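Local atomic coordinates of spore germination protein GerM (Bacillus subtilis subsp. subtilis str. 168, PDB entry 6GZB), a protein that is of unknown molecular function but affects both sporulation and germination and is built from two GerMN domains in tandem. Residues A[80-85]-A[148-153]; A[232-237]-A[270-275]; A[266-271]-A[297-302]; A[308-311]-A[317-320]. One frame throughout, in Å; residues are numbered along the deposited sequence.

Contact 1 of 4, residues A[80-85]-A[148-153]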
loop_
_atom_site.group_PDB
_atom_site.type_symbol
_atom_site.label_atom_id
_atom_site.label_comp_id
_atom_site.label_asym_id
_atom_site.label_seq_id
_atom_site.Cartn_x
_atom_site.Cartn_y
_atom_site.Cartn_z
ATOM N N LYS A 80 -10.840 -2.441 15.401
ATOM C CA LYS A 80 -10.175 -2.123 16.656
ATOM C C LYS A 80 -9.006 -3.071 16.915
ATOM O O LYS A 80 -7.926 -2.662 17.348
ATOM C CB LYS A 80 -11.180 -2.202 17.802
ATOM C CG LYS A 80 -10.553 -2.186 19.179
ATOM C CD LYS A 80 -11.634 -2.346 20.234
ATOM C CE LYS A 80 -11.044 -2.307 21.633
ATOM N NZ LYS A 80 -12.022 -1.786 22.619
ATOM N N GLN A 81 -9.223 -4.346 16.645
ATOM C CA GLN A 81 -8.196 -5.346 16.899
ATOM C C GLN A 81 -6.972 -5.082 16.030
ATOM O O GLN A 81 -5.838 -5.177 16.494
ATOM C CB GLN A 81 -8.741 -6.741 16.611
ATOM C CG GLN A 81 -7.748 -7.851 16.913
ATOM C CD GLN A 81 -8.162 -9.158 16.294
ATOM O OE1 GLN A 81 -8.628 -9.201 15.155
ATOM N NE2 GLN A 81 -8.025 -10.237 17.057
ATOM N N ALA A 82 -7.212 -4.737 14.767
ATOM C CA ALA A 82 -6.122 -4.467 13.834
ATOM C C ALA A 82 -5.229 -3.334 14.353
ATOM O O ALA A 82 -4.008 -3.446 14.335
ATOM C CB ALA A 82 -6.676 -4.124 12.463
ATOM N N LEU A 83 -5.841 -2.276 14.874
ATOM C CA LEU A 83 -5.081 -1.172 15.450
ATOM C C LEU A 83 -4.333 -1.596 16.712
ATOM O O LEU A 83 -3.218 -1.139 16.963
ATOM C CB LEU A 83 -6.001 0.001 15.774
ATOM C CG LEU A 83 -6.657 0.680 14.568
ATOM C CD1 LEU A 83 -7.355 1.955 15.023
ATOM C CD2 LEU A 83 -5.636 0.999 13.488
ATOM N N GLU A 84 -4.950 -2.453 17.517
ATOM C CA GLU A 84 -4.306 -2.955 18.732
ATOM C C GLU A 84 -3.043 -3.726 18.391
ATOM O O GLU A 84 -2.093 -3.772 19.179
ATOM C CB GLU A 84 -5.265 -3.853 19.527
ATOM C CG GLU A 84 -6.152 -3.089 20.500
ATOM C CD GLU A 84 -7.413 -3.840 20.906
ATOM O OE1 GLU A 84 -8.247 -3.247 21.624
ATOM O OE2 GLU A 84 -7.598 -5.002 20.494
ATOM N N TYR A 85 -3.027 -4.322 17.203
ATOM C CA TYR A 85 -1.861 -5.079 16.756
ATOM C C TYR A 85 -0.832 -4.205 16.048
ATOM O O TYR A 85 0.131 -4.712 15.474
ATOM C CB TYR A 85 -2.302 -6.231 15.860
ATOM C CG TYR A 85 -2.610 -7.491 16.637
ATOM C CD1 TYR A 85 -3.805 -7.629 17.332
ATOM C CD2 TYR A 85 -1.697 -8.531 16.704
ATOM C CE1 TYR A 85 -4.090 -8.774 18.045
ATOM C CE2 TYR A 85 -1.988 -9.691 17.394
ATOM C CZ TYR A 85 -3.175 -9.796 18.082
ATOM O OH TYR A 85 -3.466 -10.930 18.801
ATOM N N THR A 148 -8.542 1.074 6.480
ATOM C CA THR A 148 -9.225 1.084 5.190
ATOM C C THR A 148 -9.078 -0.210 4.418
ATOM O O THR A 148 -9.589 -0.329 3.302
ATOM C CB THR A 148 -8.766 2.262 4.299
ATOM O OG1 THR A 148 -7.340 2.308 4.231
ATOM C CG2 THR A 148 -9.286 3.580 4.873
ATOM N N GLN A 149 -8.432 -1.207 5.011
ATOM C CA GLN A 149 -8.432 -2.533 4.391
ATOM C C GLN A 149 -9.829 -3.161 4.439
ATOM O O GLN A 149 -10.136 -4.056 3.671
ATOM C CB GLN A 149 -7.415 -3.464 5.059
ATOM C CG GLN A 149 -7.878 -4.068 6.373
ATOM C CD GLN A 149 -6.768 -4.835 7.058
ATOM O OE1 GLN A 149 -6.491 -5.973 6.698
ATOM N NE2 GLN A 149 -6.100 -4.201 8.022
ATOM N N PHE A 150 -10.649 -2.723 5.386
ATOM C CA PHE A 150 -11.991 -3.261 5.552
ATOM C C PHE A 150 -12.978 -2.576 4.614
ATOM O O PHE A 150 -12.902 -1.362 4.373
ATOM C CB PHE A 150 -12.449 -3.068 6.990
ATOM C CG PHE A 150 -11.574 -3.738 7.994
ATOM C CD1 PHE A 150 -11.683 -5.096 8.224
ATOM C CD2 PHE A 150 -10.647 -3.010 8.724
ATOM C CE1 PHE A 150 -10.879 -5.721 9.163
ATOM C CE2 PHE A 150 -9.828 -3.630 9.653
ATOM C CZ PHE A 150 -9.930 -4.993 9.858
ATOM N N SER A 151 -13.800 -3.253 3.998
ATOM C CA SER A 151 -14.698 -2.739 2.962
ATOM C C SER A 151 -15.679 -1.709 3.531
ATOM O O SER A 151 -16.186 -0.865 2.804
ATOM C CB SER A 151 -15.447 -3.883 2.278
ATOM O OG SER A 151 -16.286 -4.541 3.199
ATOM N N SER A 152 -15.987 -1.832 4.928
ATOM C CA SER A 152 -16.889 -0.898 5.586
ATOM C C SER A 152 -16.211 0.430 5.936
ATOM O O SER A 152 -16.876 1.347 6.400
ATOM C CB SER A 152 -17.452 -1.523 6.861
ATOM O OG SER A 152 -16.427 -1.762 7.817
ATOM N N ILE A 153 -14.899 0.524 5.725
ATOM C CA ILE A 153 -14.160 1.745 6.040
ATOM C C ILE A 153 -13.399 2.265 4.818
ATOM O O ILE A 153 -12.526 1.580 4.277
ATOM C CB ILE A 153 -13.163 1.503 7.184
ATOM C CG1 ILE A 153 -13.885 0.958 8.414
ATOM C CG2 ILE A 153 -12.458 2.793 7.557
ATOM C CD1 ILE A 153 -12.959 0.396 9.472
#

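Contact 2 of 4, residues A[232-237]-A[270-275]. With ACT (acetate ion), chain F.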
loop_
_atom_site.group_PDB
_atom_site.type_symbol
_atom_site.label_atom_id
_atom_site.label_comp_id
_atom_site.label_asym_id
_atom_site.label_seq_id
_atom_site.Cartn_x
_atom_site.Cartn_y
_atom_site.Cartn_z
ATOM N N ALA A 232 0.824 6.117 -16.793
ATOM C CA ALA A 232 1.764 6.769 -15.882
ATOM C C ALA A 232 2.348 5.761 -14.890
ATOM O O ALA A 232 3.559 5.739 -14.654
ATOM C CB ALA A 232 1.073 7.901 -15.135
ATOM N N ALA A 233 1.475 4.962 -14.280
ATOM C CA ALA A 233 1.892 3.922 -13.332
ATOM C C ALA A 233 2.888 2.949 -13.954
ATOM O O ALA A 233 3.939 2.662 -13.379
ATOM C CB ALA A 233 0.677 3.169 -12.814
ATOM N N ILE A 234 2.574 2.474 -15.149
ATOM C CA ILE A 234 3.465 1.564 -15.860
ATOM C C ILE A 234 4.813 2.213 -16.157
ATOM O O ILE A 234 5.860 1.596 -15.946
ATOM C CB ILE A 234 2.831 1.068 -17.175
ATOM C CG1 ILE A 234 1.577 0.240 -16.883
ATOM C CG2 ILE A 234 3.826 0.238 -17.962
ATOM C CD1 ILE A 234 1.800 -0.856 -15.863
ATOM N N ASN A 235 4.798 3.461 -16.617
ATOM C CA ASN A 235 6.052 4.176 -16.887
ATOM C C ASN A 235 6.886 4.333 -15.618
ATOM O O ASN A 235 8.111 4.185 -15.654
ATOM C CB ASN A 235 5.788 5.557 -17.513
ATOM C CG ASN A 235 5.228 5.470 -18.923
ATOM O OD1 ASN A 235 5.309 4.430 -19.569
ATOM N ND2 ASN A 235 4.573 6.533 -19.366
ATOM N N GLU A 236 6.231 4.605 -14.488
ATOM C CA GLU A 236 6.962 4.738 -13.219
ATOM C C GLU A 236 7.546 3.400 -12.762
ATOM O O GLU A 236 8.621 3.349 -12.148
ATOM C CB GLU A 236 6.055 5.301 -12.113
ATOM C CG GLU A 236 5.653 6.758 -12.297
ATOM C CD GLU A 236 6.852 7.690 -12.406
ATOM O OE1 GLU A 236 7.866 7.430 -11.742
ATOM O OE2 GLU A 236 6.800 8.643 -13.204
ATOM N N LEU A 237 6.818 2.320 -13.012
ATOM C CA LEU A 237 7.315 0.985 -12.661
ATOM C C LEU A 237 8.558 0.641 -13.465
ATOM O O LEU A 237 9.529 0.113 -12.922
ATOM C CB LEU A 237 6.237 -0.066 -12.884
ATOM C CG LEU A 237 5.152 -0.113 -11.798
ATOM C CD1 LEU A 237 4.012 -1.031 -12.200
ATOM C CD2 LEU A 237 5.743 -0.572 -10.480
ATOM N N LEU A 270 -3.571 -4.390 -20.572
ATOM C CA LEU A 270 -2.297 -3.793 -20.924
ATOM C C LEU A 270 -1.667 -4.549 -22.080
ATOM O O LEU A 270 -1.711 -5.778 -22.140
ATOM C CB LEU A 270 -1.339 -3.822 -19.725
ATOM C CG LEU A 270 -1.831 -3.192 -18.423
ATOM C CD1 LEU A 270 -0.824 -3.435 -17.308
ATOM C CD2 LEU A 270 -2.068 -1.701 -18.613
ATOM N N ASP A 271 -1.013 -3.803 -22.956
ATOM C CA ASP A 271 -0.357 -4.370 -24.112
ATOM C C ASP A 271 1.086 -3.914 -24.096
ATOM O O ASP A 271 1.369 -2.736 -24.276
ATOM C CB ASP A 271 -1.056 -3.895 -25.390
ATOM C CG ASP A 271 -0.675 -4.717 -26.610
ATOM O OD1 ASP A 271 0.083 -5.704 -26.469
ATOM O OD2 ASP A 271 -1.139 -4.364 -27.715
ATOM N N PHE A 272 1.971 -4.816 -23.767
ATOM C CA PHE A 272 3.347 -4.481 -23.611
ATOM C C PHE A 272 4.204 -4.787 -24.796
ATOM O O PHE A 272 3.822 -5.467 -25.696
ATOM C CB PHE A 272 3.928 -5.303 -22.468
ATOM C CG PHE A 272 3.472 -4.898 -21.114
ATOM C CD1 PHE A 272 4.042 -3.837 -20.480
ATOM C CD2 PHE A 272 2.518 -5.614 -20.463
ATOM C CE1 PHE A 272 3.646 -3.471 -19.235
ATOM C CE2 PHE A 272 2.106 -5.257 -19.218
ATOM C CZ PHE A 272 2.675 -4.184 -18.603
ATOM N N ASN A 273 5.401 -4.256 -24.754
ATOM C CA ASN A 273 6.399 -4.585 -25.725
ATOM C C ASN A 273 7.154 -5.814 -25.219
ATOM O O ASN A 273 6.829 -6.374 -24.202
ATOM C CB ASN A 273 7.321 -3.408 -26.053
ATOM C CG ASN A 273 8.099 -2.872 -24.861
ATOM O OD1 ASN A 273 8.070 -3.391 -23.792
ATOM N ND2 ASN A 273 8.813 -1.822 -25.095
ATOM N N GLN A 274 8.180 -6.235 -25.920
ATOM C CA GLN A 274 8.915 -7.421 -25.540
ATOM C C GLN A 274 9.754 -7.341 -24.280
ATOM O O GLN A 274 10.121 -8.349 -23.732
ATOM C CB GLN A 274 9.767 -7.913 -26.707
ATOM C CG GLN A 274 9.020 -8.846 -27.641
ATOM C CD GLN A 274 9.823 -9.320 -28.850
ATOM O OE1 GLN A 274 10.908 -9.868 -28.719
ATOM N NE2 GLN A 274 9.263 -9.131 -30.024
ATOM N N SER A 275 10.060 -6.142 -23.828
ATOM C CA SER A 275 10.862 -5.947 -22.639
ATOM C C SER A 275 10.197 -6.430 -21.357
ATOM O O SER A 275 10.836 -6.649 -20.383
ATOM C CB SER A 275 11.254 -4.494 -22.539
ATOM O OG SER A 275 12.006 -4.143 -23.651
HETATM C C ACT F . 8.640 -4.680 -29.403
HETATM O O ACT F . 9.863 -4.716 -29.156
HETATM O OXT ACT F . 7.921 -5.683 -29.258
HETATM C CH3 ACT F . 7.993 -3.406 -29.858
#

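Contact 3 of 4, residues A[266-271]-A[297-302]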
loop_
_atom_site.group_PDB
_atom_site.type_symbol
_atom_site.label_atom_id
_atom_site.label_comp_id
_atom_site.label_asym_id
_atom_site.label_seq_id
_atom_site.Cartn_x
_atom_site.Cartn_y
_atom_site.Cartn_z
ATOM N N GLY A 266 -14.019 -2.504 -14.858
ATOM C CA GLY A 266 -12.995 -2.620 -13.823
ATOM C C GLY A 266 -11.824 -3.494 -14.236
ATOM O O GLY A 266 -10.929 -3.767 -13.435
ATOM N N ARG A 267 -11.849 -3.965 -15.478
ATOM C CA ARG A 267 -10.789 -4.817 -15.994
ATOM C C ARG A 267 -9.917 -4.002 -16.913
ATOM O O ARG A 267 -10.380 -3.481 -17.918
ATOM C CB ARG A 267 -11.362 -6.028 -16.737
ATOM C CG ARG A 267 -12.298 -6.862 -15.869
ATOM C CD ARG A 267 -12.630 -8.219 -16.465
ATOM N NE ARG A 267 -13.984 -8.628 -16.097
ATOM C CZ ARG A 267 -14.450 -9.870 -16.191
ATOM N NH1 ARG A 267 -13.675 -10.847 -16.645
ATOM N NH2 ARG A 267 -15.699 -10.133 -15.833
ATOM N N VAL A 268 -8.646 -3.877 -16.552
ATOM C CA VAL A 268 -7.690 -3.165 -17.378
ATOM C C VAL A 268 -6.949 -4.145 -18.262
ATOM O O VAL A 268 -6.488 -5.191 -17.798
ATOM C CB VAL A 268 -6.675 -2.399 -16.508
ATOM C CG1 VAL A 268 -5.605 -1.745 -17.371
ATOM C CG2 VAL A 268 -7.402 -1.367 -15.652
ATOM N N THR A 269 -6.784 -3.775 -19.525
ATOM C CA THR A 269 -5.975 -4.554 -20.443
ATOM C C THR A 269 -4.728 -3.793 -20.847
ATOM O O THR A 269 -4.811 -2.681 -21.365
ATOM C CB THR A 269 -6.775 -4.921 -21.705
ATOM O OG1 THR A 269 -7.880 -5.747 -21.331
ATOM C CG2 THR A 269 -5.903 -5.678 -22.695
ATOM N N LEU A 270 -3.571 -4.390 -20.572
ATOM C CA LEU A 270 -2.297 -3.793 -20.924
ATOM C C LEU A 270 -1.667 -4.549 -22.080
ATOM O O LEU A 270 -1.711 -5.778 -22.140
ATOM C CB LEU A 270 -1.339 -3.822 -19.725
ATOM C CG LEU A 270 -1.831 -3.192 -18.423
ATOM C CD1 LEU A 270 -0.824 -3.435 -17.308
ATOM C CD2 LEU A 270 -2.068 -1.701 -18.613
ATOM N N ASP A 271 -1.013 -3.803 -22.956
ATOM C CA ASP A 271 -0.357 -4.370 -24.112
ATOM C C ASP A 271 1.086 -3.914 -24.096
ATOM O O ASP A 271 1.369 -2.736 -24.276
ATOM C CB ASP A 271 -1.056 -3.895 -25.390
ATOM C CG ASP A 271 -0.675 -4.717 -26.610
ATOM O OD1 ASP A 271 0.083 -5.704 -26.469
ATOM O OD2 ASP A 271 -1.139 -4.364 -27.715
ATOM N N LEU A 297 -0.871 -4.849 -7.981
ATOM C CA LEU A 297 -1.032 -4.080 -6.743
ATOM C C LEU A 297 -1.161 -2.587 -7.047
ATOM O O LEU A 297 -1.921 -1.876 -6.396
ATOM C CB LEU A 297 0.146 -4.311 -5.784
ATOM C CG LEU A 297 0.183 -5.684 -5.106
ATOM C CD1 LEU A 297 1.506 -5.880 -4.394
ATOM C CD2 LEU A 297 -0.970 -5.850 -4.127
ATOM N N THR A 298 -0.397 -2.117 -8.024
ATOM C CA THR A 298 -0.343 -0.691 -8.336
ATOM C C THR A 298 -1.650 -0.252 -9.000
ATOM O O THR A 298 -2.302 0.692 -8.563
ATOM C CB THR A 298 0.848 -0.381 -9.254
ATOM O OG1 THR A 298 2.079 -0.621 -8.548
ATOM C CG2 THR A 298 0.804 1.056 -9.729
ATOM N N LEU A 299 -2.074 -1.003 -10.002
ATOM C CA LEU A 299 -3.260 -0.640 -10.770
ATOM C C LEU A 299 -4.547 -0.777 -9.960
ATOM O O LEU A 299 -5.428 0.087 -10.040
ATOM C CB LEU A 299 -3.338 -1.474 -12.045
ATOM C CG LEU A 299 -2.811 -0.787 -13.308
ATOM C CD1 LEU A 299 -1.707 0.203 -13.005
ATOM C CD2 LEU A 299 -2.356 -1.785 -14.355
ATOM N N THR A 300 -4.629 -1.800 -9.115
ATOM C CA THR A 300 -5.823 -1.998 -8.292
ATOM C C THR A 300 -5.906 -1.054 -7.095
ATOM O O THR A 300 -6.835 -1.160 -6.307
ATOM C CB THR A 300 -5.953 -3.452 -7.784
ATOM O OG1 THR A 300 -4.813 -3.821 -7.002
ATOM C CG2 THR A 300 -6.083 -4.407 -8.939
ATOM N N GLU A 301 -4.930 -0.159 -6.933
ATOM C CA GLU A 301 -5.077 0.966 -6.008
ATOM C C GLU A 301 -5.915 2.077 -6.621
ATOM O O GLU A 301 -6.370 2.964 -5.907
ATOM C CB GLU A 301 -3.720 1.572 -5.626
ATOM C CG GLU A 301 -2.834 0.690 -4.777
ATOM C CD GLU A 301 -3.403 0.388 -3.400
ATOM O OE1 GLU A 301 -2.997 -0.644 -2.826
ATOM O OE2 GLU A 301 -4.241 1.152 -2.881
ATOM N N GLN A 302 -5.960 2.105 -7.937
ATOM C CA GLN A 302 -6.663 3.125 -8.673
ATOM C C GLN A 302 -8.136 2.862 -8.664
ATOM O O GLN A 302 -8.556 1.735 -8.619
ATOM C CB GLN A 302 -6.135 3.257 -10.081
ATOM C CG GLN A 302 -4.731 3.797 -10.124
ATOM C CD GLN A 302 -4.131 3.866 -11.497
ATOM O OE1 GLN A 302 -4.820 3.974 -12.454
ATOM N NE2 GLN A 302 -2.845 3.810 -11.576
#

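Contact 4 of 4, residues A[308-311]-A[317-320]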
loop_
_atom_site.group_PDB
_atom_site.type_symbol
_atom_site.label_atom_id
_atom_site.label_comp_id
_atom_site.label_asym_id
_atom_site.label_seq_id
_atom_site.Cartn_x
_atom_site.Cartn_y
_atom_site.Cartn_z
ATOM N N VAL A 308 -6.460 -7.002 -13.959
ATOM C CA VAL A 308 -5.546 -6.598 -15.019
ATOM C C VAL A 308 -5.248 -7.786 -15.920
ATOM O O VAL A 308 -4.824 -8.839 -15.445
ATOM C CB VAL A 308 -4.206 -6.096 -14.447
ATOM C CG1 VAL A 308 -3.315 -5.551 -15.558
ATOM C CG2 VAL A 308 -4.446 -5.068 -13.359
ATOM N N SER A 309 -5.481 -7.613 -17.218
ATOM C CA SER A 309 -5.086 -8.595 -18.220
ATOM C C SER A 309 -3.879 -8.067 -18.950
ATOM O O SER A 309 -3.795 -6.867 -19.245
ATOM C CB SER A 309 -6.218 -8.827 -19.229
ATOM O OG SER A 309 -7.396 -9.266 -18.578
ATOM N N VAL A 310 -2.940 -8.957 -19.246
ATOM C CA VAL A 310 -1.683 -8.545 -19.849
ATOM C C VAL A 310 -1.462 -9.232 -21.183
ATOM O O VAL A 310 -1.729 -10.419 -21.333
ATOM C CB VAL A 310 -0.491 -8.813 -18.912
ATOM C CG1 VAL A 310 -0.607 -7.959 -17.646
ATOM C CG2 VAL A 310 -0.411 -10.294 -18.565
ATOM N N LYS A 311 -1.027 -8.452 -22.164
ATOM C CA LYS A 311 -0.687 -8.968 -23.475
ATOM C C LYS A 311 0.675 -8.456 -23.844
ATOM O O LYS A 311 1.147 -7.476 -23.274
ATOM C CB LYS A 311 -1.694 -8.500 -24.531
ATOM C CG LYS A 311 -3.124 -8.922 -24.241
ATOM C CD LYS A 311 -4.064 -8.571 -25.385
ATOM C CE LYS A 311 -5.516 -8.694 -24.946
ATOM N NZ LYS A 311 -6.466 -8.548 -26.077
ATOM N N GLU A 317 0.091 -14.058 -24.806
ATOM C CA GLU A 317 1.095 -15.104 -24.903
ATOM C C GLU A 317 2.029 -15.127 -23.697
ATOM O O GLU A 317 3.063 -15.794 -23.724
ATOM C CB GLU A 317 1.939 -14.890 -26.163
ATOM C CG GLU A 317 1.240 -15.276 -27.455
ATOM C CD GLU A 317 2.095 -15.001 -28.673
ATOM O OE1 GLU A 317 1.606 -15.223 -29.802
ATOM O OE2 GLU A 317 3.257 -14.568 -28.496
ATOM N N LEU A 318 1.743 -14.332 -22.671
ATOM C CA LEU A 318 2.637 -14.318 -21.509
ATOM C C LEU A 318 2.339 -15.509 -20.611
ATOM O O LEU A 318 1.180 -15.902 -20.451
ATOM C CB LEU A 318 2.526 -13.008 -20.727
ATOM C CG LEU A 318 2.983 -11.769 -21.502
ATOM C CD1 LEU A 318 2.396 -10.514 -20.885
ATOM C CD2 LEU A 318 4.492 -11.691 -21.572
ATOM N N VAL A 319 3.392 -16.110 -20.066
ATOM C CA VAL A 319 3.231 -17.129 -19.045
ATOM C C VAL A 319 3.889 -16.671 -17.755
ATOM O O VAL A 319 4.791 -15.849 -17.770
ATOM C CB VAL A 319 3.822 -18.487 -19.484
ATOM C CG1 VAL A 319 3.286 -18.878 -20.856
ATOM C CG2 VAL A 319 5.336 -18.427 -19.521
ATOM N N ASN A 320 3.419 -17.195 -16.634
ATOM C CA ASN A 320 4.020 -16.868 -15.349
ATOM C C ASN A 320 5.185 -17.816 -15.075
ATOM O O ASN A 320 5.645 -18.522 -15.972
ATOM C CB ASN A 320 2.974 -16.948 -14.233
ATOM C CG ASN A 320 2.444 -18.357 -14.025
ATOM O OD1 ASN A 320 2.992 -19.330 -14.545
ATOM N ND2 ASN A 320 1.354 -18.466 -13.287
HETATM O O HOH W 1 -0.756 -13.103 -21.608
#

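Contact 1 of 4, residues A[80-85]-A[148-153]
The ring of F150 meets A82 at its edge: the methyl carbon CB of A82 lies near the ring plane, 4.3 Å from F150 CE2. One face of the same ring is overlain by the neighbouring side chain of Q149, whose CG sits 3.7 Å above the plane, displaced toward the rim. An alanine suits this point of the helix because its single methyl gives the aromatic edge a small apolar surface to rest against. F150 CG lies anti to the carbonyl carbon (chi1 -60°), and in this conformation the CE2 edge of the ring is turned to the helix.

Q149 comes to the same methyl from beside the phenylalanine, its NE2 4.5 Å from A82 CB, a loose van der Waals approach. The amide has its polar business with other parts of the chain, since NE2 donates to the carbonyl oxygens of E55 and T146. R54, on strand 51-60, also touches both Q149 and F150. After the phenylalanine, a type I turn from F150 to I153 is closed by I153 N bonding to F150 O at 3.1 Å and leads the chain into strand 155-160. The arrangement is plain helix-to-loop packing within the first GerMN domain, joining helix 78-84 to the connection between helix 136-147 and strand 155-160.

Contact 2 of 4, residues A[232-237]-A[270-275]
I234 sends its two branches to different partners on strand 267-272, and this division governs the contact. CD1 meets L270 tip to tip, 4.0 Å from L270 CD1, the two side chains reaching toward each other from helix and strand. CG2, the branch at the beta carbon, approaches the ring of F272 obliquely and comes within 3.9 Å of F272 CE1. I234 and F272 extend from opposite directions. CG2 stands anti to the backbone N of I234, while CG1 lies beside that nitrogen (chi1 -64°) and carries CD1 to the leucine.

A beta-branched residue with a further methyl is well suited to such a double task, whereas the longer F272 can bring a ring to the helix although the side chain does not set out toward it.

Helix 229-239 is thereby packed against the mixed four-stranded sheet of the second GerMN domain, in which strand 267-272 runs between strands 262-264 and 307-312. L270 and F272 also touch I295 of helix 289-299, so the same strand residues serve two helices. All three touching side chains are buried and purely apolar.

Past F272 the chain leaves the strand and its chemistry becomes polar. N273 gives its ND2 to the carbonyl oxygen of D254, and its OD1 receives a weak bond from S275 N at 3.4 Å. An acetate ion, probably from the crystallisation liquor, accepts another weak bond at its OXT from Q274 N, also 3.4 Å long, and is held as well by N313 ND2.

Contact 3 of 4, residues A[266-271]-A[297-302]
L299 thrusts its branched end toward strand 267-272, where CD2 lies 3.7 Å from L270 CD1. The two leucines reach for each other tip to tip, methyl against methyl, one from the last turn of a helix and one from the middle of a strand. The same CD2 is more loosely approached by V268, whose CG1 stands 4.4 Å away. V268 and L270 are two residues apart on the strand, so both side chains project from the same side of the sheet, and a single methyl of L299 is set against both.

The torsions of L299 depart from the usual staggered values (chi1 -98°, chi2 30°), and in this conformation CD2 is the branch that faces the strand.

Strand 267-272 is followed, after a long connection that is partly unmodelled, by helix 289-299 and then by strand 307-312, parallel to the first and next to it in the sheet; the three form a beta-alpha-beta crossover in the second GerMN domain. Leucine and valine fit the buried interface between its helix and sheet, offering apolar branches without a polar group to satisfy. L299 and L270 have further neighbours on helix 229-239, in A233 and I230 respectively.

Beyond L299 the helix gives way to a type I turn ending at Q302, whose backbone N bonds to L299 O at 3.0 Å. The polar side chains here find their own partners: E301 OE1 forms a salt bridge with R332 and accepts a hydrogen bond from Y204 OH, while T300 OG1 is hydrogen-bonded to V296 O and R332 NH2.

Contact 4 of 4, residues A[308-311]-A[317-320]
V310 O accepts a hydrogen bond from a water molecule at 2.9 Å, and that water in turn accepts one from L318 N at 3.0 Å. The single molecule thus bridges two backbones that make no direct hydrogen bond to each other, satisfying a carbonyl on one and an amide on the other. It ties strand 307-312, an inner strand of the mixed sheet in the second GerMN domain, to the loop that leads on toward strand 330-331. Only five residues separate the two segments, so the chain folds back beside the strand it has just left.

Next to the water bridge the contact is apolar. L318 crosses V310 at about a right angle and places its CD1 3.6 Å from V310 CG2. V310 has CG1 beside the backbone N (chi1 -64°) and its other methyl, CG2, between N and the carbonyl carbon, and it is this second branch that meets the leucine. Valine is at home in a strand, where its beta-branched shape favours extended backbone angles; the longer leucine supplies the reach from the loop. L318, itself buried, also touches I276 and F277.

The charged side chains find their partners outside the loop-strand interface. K311 aims its CB away from the loop and packs its side chain on T269 and D271 of the adjacent strand, while E317 makes a salt bridge through OE2 with K285 NZ. The backbone of K311 does still border the leucine, its C atom lying 4.0 Å from L318 CD1.

Overall arrangement
Contact 1 belongs to the first GerMN domain and lies across the chain's centre from contact 2, their centres about 33 Å apart; the other three contacts share the second domain and are buried. Contacts 2 and 3 are wholly apolar across the interface, and both use L270 of strand 267-272, one set against helix 229-239 and the other against helix 289-299; the helices themselves meet where A233 packs on T298 and L299. Contact 4 lies on the neighbouring strand 307-312 of the same sheet, which pairs with 267-272, and brings in a loop and a bridging water. Contact 1, only partly buried, sets an aromatic edge against a helix methyl.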